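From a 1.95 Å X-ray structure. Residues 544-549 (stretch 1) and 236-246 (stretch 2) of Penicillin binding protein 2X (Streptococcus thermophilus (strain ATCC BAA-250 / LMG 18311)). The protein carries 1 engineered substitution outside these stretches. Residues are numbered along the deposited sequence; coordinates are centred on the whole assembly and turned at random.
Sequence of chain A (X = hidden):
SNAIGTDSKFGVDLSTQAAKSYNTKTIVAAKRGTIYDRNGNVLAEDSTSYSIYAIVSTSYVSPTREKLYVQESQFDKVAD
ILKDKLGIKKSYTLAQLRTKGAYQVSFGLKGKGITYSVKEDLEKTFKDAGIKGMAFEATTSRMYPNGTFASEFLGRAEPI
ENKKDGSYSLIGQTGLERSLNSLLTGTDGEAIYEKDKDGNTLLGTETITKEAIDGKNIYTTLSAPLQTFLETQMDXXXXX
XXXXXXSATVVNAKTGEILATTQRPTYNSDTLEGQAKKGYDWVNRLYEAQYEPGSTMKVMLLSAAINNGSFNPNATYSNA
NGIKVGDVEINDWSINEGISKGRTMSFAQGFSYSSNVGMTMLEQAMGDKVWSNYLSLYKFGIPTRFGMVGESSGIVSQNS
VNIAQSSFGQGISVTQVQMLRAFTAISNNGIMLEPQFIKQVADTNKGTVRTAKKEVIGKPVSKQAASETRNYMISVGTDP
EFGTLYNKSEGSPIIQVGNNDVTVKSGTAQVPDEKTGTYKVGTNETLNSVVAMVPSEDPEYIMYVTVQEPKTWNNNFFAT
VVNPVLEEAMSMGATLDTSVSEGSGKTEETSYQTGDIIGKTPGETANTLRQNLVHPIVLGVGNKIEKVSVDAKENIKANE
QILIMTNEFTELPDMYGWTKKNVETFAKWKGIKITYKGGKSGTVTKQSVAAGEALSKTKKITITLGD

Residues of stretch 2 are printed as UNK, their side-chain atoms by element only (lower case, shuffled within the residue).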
ATOM      1  N   TYR A 544       7.288  -1.599 -11.615  1.00 19.67           N
ATOM      2  CA  TYR A 544       6.424  -0.702 -12.396  1.00 20.10           C
ATOM      3  C   TYR A 544       6.783   0.727 -12.058  1.00 19.76           C
ATOM      4  O   TYR A 544       6.792   1.109 -10.876  1.00 18.66           O
ATOM      5  CB  TYR A 544       4.965  -1.006 -12.073  1.00 21.25           C
ATOM      6  CG  TYR A 544       3.912  -0.177 -12.772  1.00 21.77           C
ATOM      7  CD1 TYR A 544       3.910  -0.025 -14.155  1.00 22.28           C
ATOM      8  CD2 TYR A 544       2.837   0.333 -12.073  1.00 22.93           C
ATOM      9  CE1 TYR A 544       2.909   0.686 -14.801  1.00 23.21           C
ATOM     10  CE2 TYR A 544       1.835   1.056 -12.714  1.00 23.16           C
ATOM     11  CZ  TYR A 544       1.868   1.218 -14.077  1.00 23.11           C
ATOM     12  OH  TYR A 544       0.871   1.932 -14.718  1.00 24.13           O
ATOM     13  N   VAL A 545       7.062   1.520 -13.091  1.00 19.84           N
ATOM     14  CA  VAL A 545       7.478   2.908 -12.928  1.00 21.30           C
ATOM     15  C   VAL A 545       6.640   3.808 -13.799  1.00 22.27           C
ATOM     16  O   VAL A 545       6.343   3.441 -14.942  1.00 22.67           O
ATOM     17  CB  VAL A 545       8.967   3.065 -13.311  1.00 21.63           C
ATOM     18  CG1 VAL A 545       9.432   4.508 -13.158  1.00 22.32           C
ATOM     19  CG2 VAL A 545       9.818   2.144 -12.465  1.00 21.45           C
ATOM     20  N   THR A 546       6.256   4.973 -13.265  1.00 22.52           N
ATOM     21  CA  THR A 546       5.490   5.964 -14.003  1.00 24.16           C
ATOM     22  C   THR A 546       6.054   7.361 -13.718  1.00 24.84           C
ATOM     23  O   THR A 546       6.621   7.598 -12.668  1.00 25.13           O
ATOM     24  CB  THR A 546       3.986   5.991 -13.614  1.00 26.29           C
ATOM     25  OG1 THR A 546       3.808   6.641 -12.342  1.00 27.26           O
ATOM     26  CG2 THR A 546       3.372   4.568 -13.569  1.00 25.89           C
ATOM     27  N   VAL A 547       5.915   8.253 -14.689  1.00 25.11           N
ATOM     28  CA  VAL A 547       6.278   9.652 -14.568  1.00 25.81           C
ATOM     29  C   VAL A 547       5.284  10.431 -15.437  1.00 27.20           C
ATOM     30  O   VAL A 547       5.061  10.089 -16.614  1.00 26.50           O
ATOM     31  CB  VAL A 547       7.750   9.953 -14.970  1.00 26.45           C
ATOM     32  CG1 VAL A 547       8.042   9.538 -16.393  1.00 27.34           C
ATOM     33  CG2 VAL A 547       8.065  11.434 -14.774  1.00 27.67           C
ATOM     34  N   GLN A 548       4.661  11.448 -14.844  1.00 28.13           N
ATOM     35  CA  GLN A 548       3.696  12.266 -15.532  1.00 29.21           C
ATOM     36  C   GLN A 548       4.320  13.596 -15.954  1.00 30.58           C
ATOM     37  O   GLN A 548       4.984  14.276 -15.159  1.00 28.97           O
ATOM     38  CB  GLN A 548       2.454  12.507 -14.661  1.00 30.87           C
ATOM     39  CG  GLN A 548       1.360  13.300 -15.369  1.00 33.20           C
ATOM     40  CD  GLN A 548       0.059  13.417 -14.593  1.00 35.43           C
ATOM     41  OE1 GLN A 548      -0.164  12.711 -13.632  1.00 35.86           O
ATOM     42  NE2 GLN A 548      -0.808  14.333 -15.025  1.00 39.12           N
ATOM     43  N   GLU A 549       4.086  13.941 -17.220  1.00 31.60           N
ATOM     44  CA  GLU A 549       4.525  15.192 -17.831  1.00 34.20           C
ATOM     45  C   GLU A 549       5.985  15.555 -17.573  1.00 34.33           C
ATOM     46  O   GLU A 549       6.284  16.602 -17.003  1.00 35.71           O
ATOM     47  CB  GLU A 549       3.589  16.324 -17.414  1.00 37.46           C
ATOM     48  CG  GLU A 549       2.153  16.092 -17.855  1.00 40.66           C
ATOM     49  CD  GLU A 549       1.169  17.073 -17.243  1.00 45.17           C
ATOM     50  OE1 GLU A 549       1.443  18.284 -17.264  1.00 50.20           O
ATOM     51  OE2 GLU A 549       0.102  16.627 -16.759  1.00 49.12           O
ATOM     52  N   UNK A 236      17.243  10.568  -8.568  1.00 29.29           N
ATOM     53  CA  UNK A 236      18.009  10.813  -9.801  1.00 29.76           C
ATOM     54  C   UNK A 236      17.088  10.852 -11.026  1.00 30.09           C
ATOM     55  O   UNK A 236      17.283  11.667 -11.947  1.00 28.60           O
ATOM     56  c   UNK A 236      19.993  10.109 -11.233  1.00 31.37           C
ATOM     57  c   UNK A 236      19.087   9.754 -10.016  1.00 29.93           C
ATOM     58  o   UNK A 236      19.892   9.679  -8.838  1.00 30.86           O
ATOM     59  N   UNK A 237      16.090   9.971 -11.030  1.00 28.02           N
ATOM     60  CA  UNK A 237      15.141   9.868 -12.131  1.00 28.11           C
ATOM     61  C   UNK A 237      14.339  11.176 -12.242  1.00 29.83           C
ATOM     62  O   UNK A 237      14.109  11.679 -13.348  1.00 28.87           O
ATOM     63  c   UNK A 237      14.259   8.631 -11.906  1.00 26.63           C
ATOM     64  c   UNK A 237      12.579   7.672 -15.188  1.00 25.10           C
ATOM     65  c   UNK A 237      11.854   8.492 -12.649  1.00 25.86           C
ATOM     66  c   UNK A 237      13.207   8.387 -12.965  1.00 25.89           C
ATOM     67  c   UNK A 237      11.246   7.807 -14.873  1.00 25.09           C
ATOM     68  c   UNK A 237      10.881   8.221 -13.603  1.00 25.76           C
ATOM     69  c   UNK A 237      13.556   7.942 -14.233  1.00 24.85           C
ATOM     70  N   UNK A 238      13.943  11.739 -11.100  1.00 30.59           N
ATOM     71  CA  UNK A 238      13.217  13.015 -11.093  1.00 31.68           C
ATOM     72  C   UNK A 238      14.096  14.169 -11.561  1.00 32.89           C
ATOM     73  O   UNK A 238      13.605  15.080 -12.212  1.00 32.43           O
ATOM     74  s   UNK A 238      10.380  11.973 -10.420  1.00 41.98           S
ATOM     75  c   UNK A 238       9.655  13.601 -10.632  1.00 35.69           C
ATOM     76  c   UNK A 238      11.643  12.365  -9.197  1.00 35.73           C
ATOM     77  c   UNK A 238      12.673  13.343  -9.707  1.00 33.49           C
ATOM     78  N   UNK A 239      15.377  14.145 -11.201  1.00 33.62           N
ATOM     79  CA  UNK A 239      16.302  15.183 -11.665  1.00 37.02           C
ATOM     80  C   UNK A 239      16.398  15.129 -13.189  1.00 35.97           C
ATOM     81  O   UNK A 239      16.389  16.152 -13.844  1.00 37.81           O
ATOM     82  o   UNK A 239      19.037  15.051  -7.623  1.00 46.26           O
ATOM     83  c   UNK A 239      17.681  15.268  -9.550  1.00 44.12           C
ATOM     84  o   UNK A 239      19.917  14.363  -9.537  1.00 53.22           O
ATOM     85  c   UNK A 239      18.976  14.865  -8.859  1.00 47.64           C
ATOM     86  c   UNK A 239      17.678  15.012 -11.043  1.00 39.72           C
ATOM     87  N   UNK A 240      16.452  13.928 -13.744  1.00 33.92           N
ATOM     88  CA  UNK A 240      16.536  13.756 -15.204  1.00 35.07           C
ATOM     89  C   UNK A 240      15.270  14.129 -15.971  1.00 34.35           C
ATOM     90  O   UNK A 240      15.344  14.718 -17.045  1.00 32.02           O
ATOM     91  c   UNK A 240      18.332  10.358 -15.763  1.00 40.04           C
ATOM     92  c   UNK A 240      18.215  11.792 -15.279  1.00 37.88           C
ATOM     93  o   UNK A 240      17.556   9.497 -15.354  1.00 38.89           O
ATOM     94  c   UNK A 240      16.817  12.302 -15.545  1.00 36.28           C
ATOM     95  n   UNK A 240      19.279  10.100 -16.653  1.00 40.29           N
ATOM     96  N   UNK A 241      14.112  13.749 -15.430  1.00 32.54           N
ATOM     97  CA  UNK A 241      12.825  13.964 -16.114  1.00 33.20           C
ATOM     98  C   UNK A 241      12.138  15.293 -15.801  1.00 34.33           C
ATOM     99  O   UNK A 241      11.509  15.890 -16.684  1.00 35.03           O
ATOM    100  o   UNK A 241      11.577  12.812 -14.355  1.00 32.09           O
ATOM    101  c   UNK A 241      11.818  12.840 -15.768  1.00 32.68           C
ATOM    102  c   UNK A 241      12.331  11.492 -16.200  1.00 33.57           C
ATOM    103  N   UNK A 242      12.280  15.757 -14.559  1.00 36.10           N
ATOM    104  CA  UNK A 242      11.565  16.943 -14.052  1.00 38.83           C
ATOM    105  C   UNK A 242      10.049  16.801 -14.287  1.00 38.47           C
ATOM    106  O   UNK A 242       9.383  17.738 -14.751  1.00 39.06           O
ATOM    107  c   UNK A 242      14.406  18.100 -15.546  1.00 50.56           C
ATOM    108  c   UNK A 242      12.055  18.271 -14.651  1.00 42.88           C
ATOM    109  c   UNK A 242      13.517  18.631 -14.432  1.00 46.80           C
ATOM    110  n   UNK A 242      16.697  18.165 -16.472  1.00 53.75           N
ATOM    111  c   UNK A 242      15.776  18.746 -15.463  1.00 52.20           C
ATOM    112  N   UNK A 243       9.521  15.612 -13.998  1.00 36.16           N
ATOM    113  CA  UNK A 243       8.096  15.362 -14.132  1.00 34.12           C
ATOM    114  C   UNK A 243       7.358  15.984 -12.961  1.00 32.86           C
ATOM    115  O   UNK A 243       7.963  16.267 -11.913  1.00 32.79           O
ATOM    116  N   UNK A 244       6.054  16.190 -13.136  1.00 30.76           N
ATOM    117  CA  UNK A 244       5.223  16.742 -12.073  1.00 32.20           C
ATOM    118  C   UNK A 244       4.972  15.704 -10.981  1.00 29.15           C
ATOM    119  O   UNK A 244       4.741  16.058  -9.843  1.00 27.87           O
ATOM    120  c   UNK A 244       3.917  17.371 -12.598  1.00 35.95           C
ATOM    121  c   UNK A 244       2.959  16.325 -13.168  1.00 38.07           C
ATOM    122  c   UNK A 244       4.257  18.423 -13.662  1.00 38.62           C
ATOM    123  c   UNK A 244       1.600  16.902 -13.530  1.00 41.62           C
ATOM    124  N   UNK A 245       5.005  14.423 -11.345  1.00 28.00           N
ATOM    125  CA  UNK A 245       4.885  13.345 -10.357  1.00 26.20           C
ATOM    126  C   UNK A 245       5.465  12.061 -10.919  1.00 24.83           C
ATOM    127  O   UNK A 245       5.759  11.972 -12.106  1.00 25.17           O
ATOM    128  o   UNK A 245       2.716  11.533 -11.407  1.00 28.47           O
ATOM    129  c   UNK A 245       2.491  12.612 -10.864  1.00 29.25           C
ATOM    130  c   UNK A 245       3.439  13.167  -9.834  1.00 27.98           C
ATOM    131  n   UNK A 245       1.392  13.334 -11.113  1.00 30.71           N
ATOM    132  N   UNK A 246       5.694  11.086 -10.053  1.00 23.77           N
ATOM    133  CA  UNK A 246       6.224   9.811 -10.496  1.00 22.91           C
ATOM    134  C   UNK A 246       5.976   8.776  -9.419  1.00 24.17           C
ATOM    135  O   UNK A 246       5.705   9.129  -8.260  1.00 23.72           O
ATOM    136  c   UNK A 246       7.721   9.919 -10.801  1.00 23.84           C
TER
HETATM  137  O   HOH W   1       2.552   8.960 -12.101  1.00 39.49           O

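Position 236 has three side-chain atoms, one carbon carrying an oxygen and a carbon; it lies out of reach of stretch 1 and is Thr236. Position 237 shows one carbon followed by a six-carbon ring with no further atom, hence Phe237. Its CE2 lies 3.8 Å from Val547 CB and 4.0 Å from Val545 CG1, both oblique to the ring, while Thr546 O sits at the ring edge. Position 238 is an unbranched run of two carbons, a sulfur and a carbon: Met238, which makes no contact within 4.5 Å. At 239 there are three carbons, the third carrying two oxygens and no nitrogen, which gives Glu239. At 240 the third carbon carries one oxygen and one nitrogen, giving Gln240. Both are remote from stretch 1.

Position 241 again has a carbon bearing an oxygen and a carbon, so it is Thr241. Its OG1 donates to Phe237 O (3.0 Å) and lies 3.8 Å from Val547 CG2. Position 242 has four carbons in a row ending in nitrogen: Lys242. It is the first residue to leave helical phi/psi, with phi 53°, and its CA-to-CB bond points away from stretch 1.

Position 243 has no side-chain atoms and is Gly243. An ideal CB would fall 2.5 Å from Val547 CG2, a clash, so the close passage of this backbone depends on the absent side chain. Position 244 has four carbons, forked at the first with one arm two carbons long: Ile244. Its CD1 reaches 3.6 Å from Glu549 OE2 and 3.8 Å from Gln548 NE2.

Position 245 has two carbons, the second carrying one oxygen and one nitrogen. The nitrogen lies 3.0 Å from Gln548 OE1, identifying Asn245 with ND2 as donor (angle 156°). Water 1 donates to Asn245 OD1 (2.7 Å) and is 2.6 Å from Thr546 OG1, linking the two side chains. Position 246 has a single carbon, Ala246, whose CB is 4.2 Å from Val547 CB.

The contact combines backbone pairing with apolar packing. Gln548 N donates to Asn245 O (3.0 Å, 166°), and Ile244 N donates to Gln548 O (3.0 Å, 141°), so both backbone polar groups of Gln548 are used. Val547 and Ala246 form an antiparallel, non-hydrogen-bonded pair with CA atoms 4.1 Å apart and side chains on the same sheet face. Val547 also packs against Phe237, tying the helix to the strand; Gln548 NE2 donates to Glu549 OE2 (3.0 Å), while its OE1 receives Asn245.

Stretch 2, residues 236-246: TFMEQTKGINA
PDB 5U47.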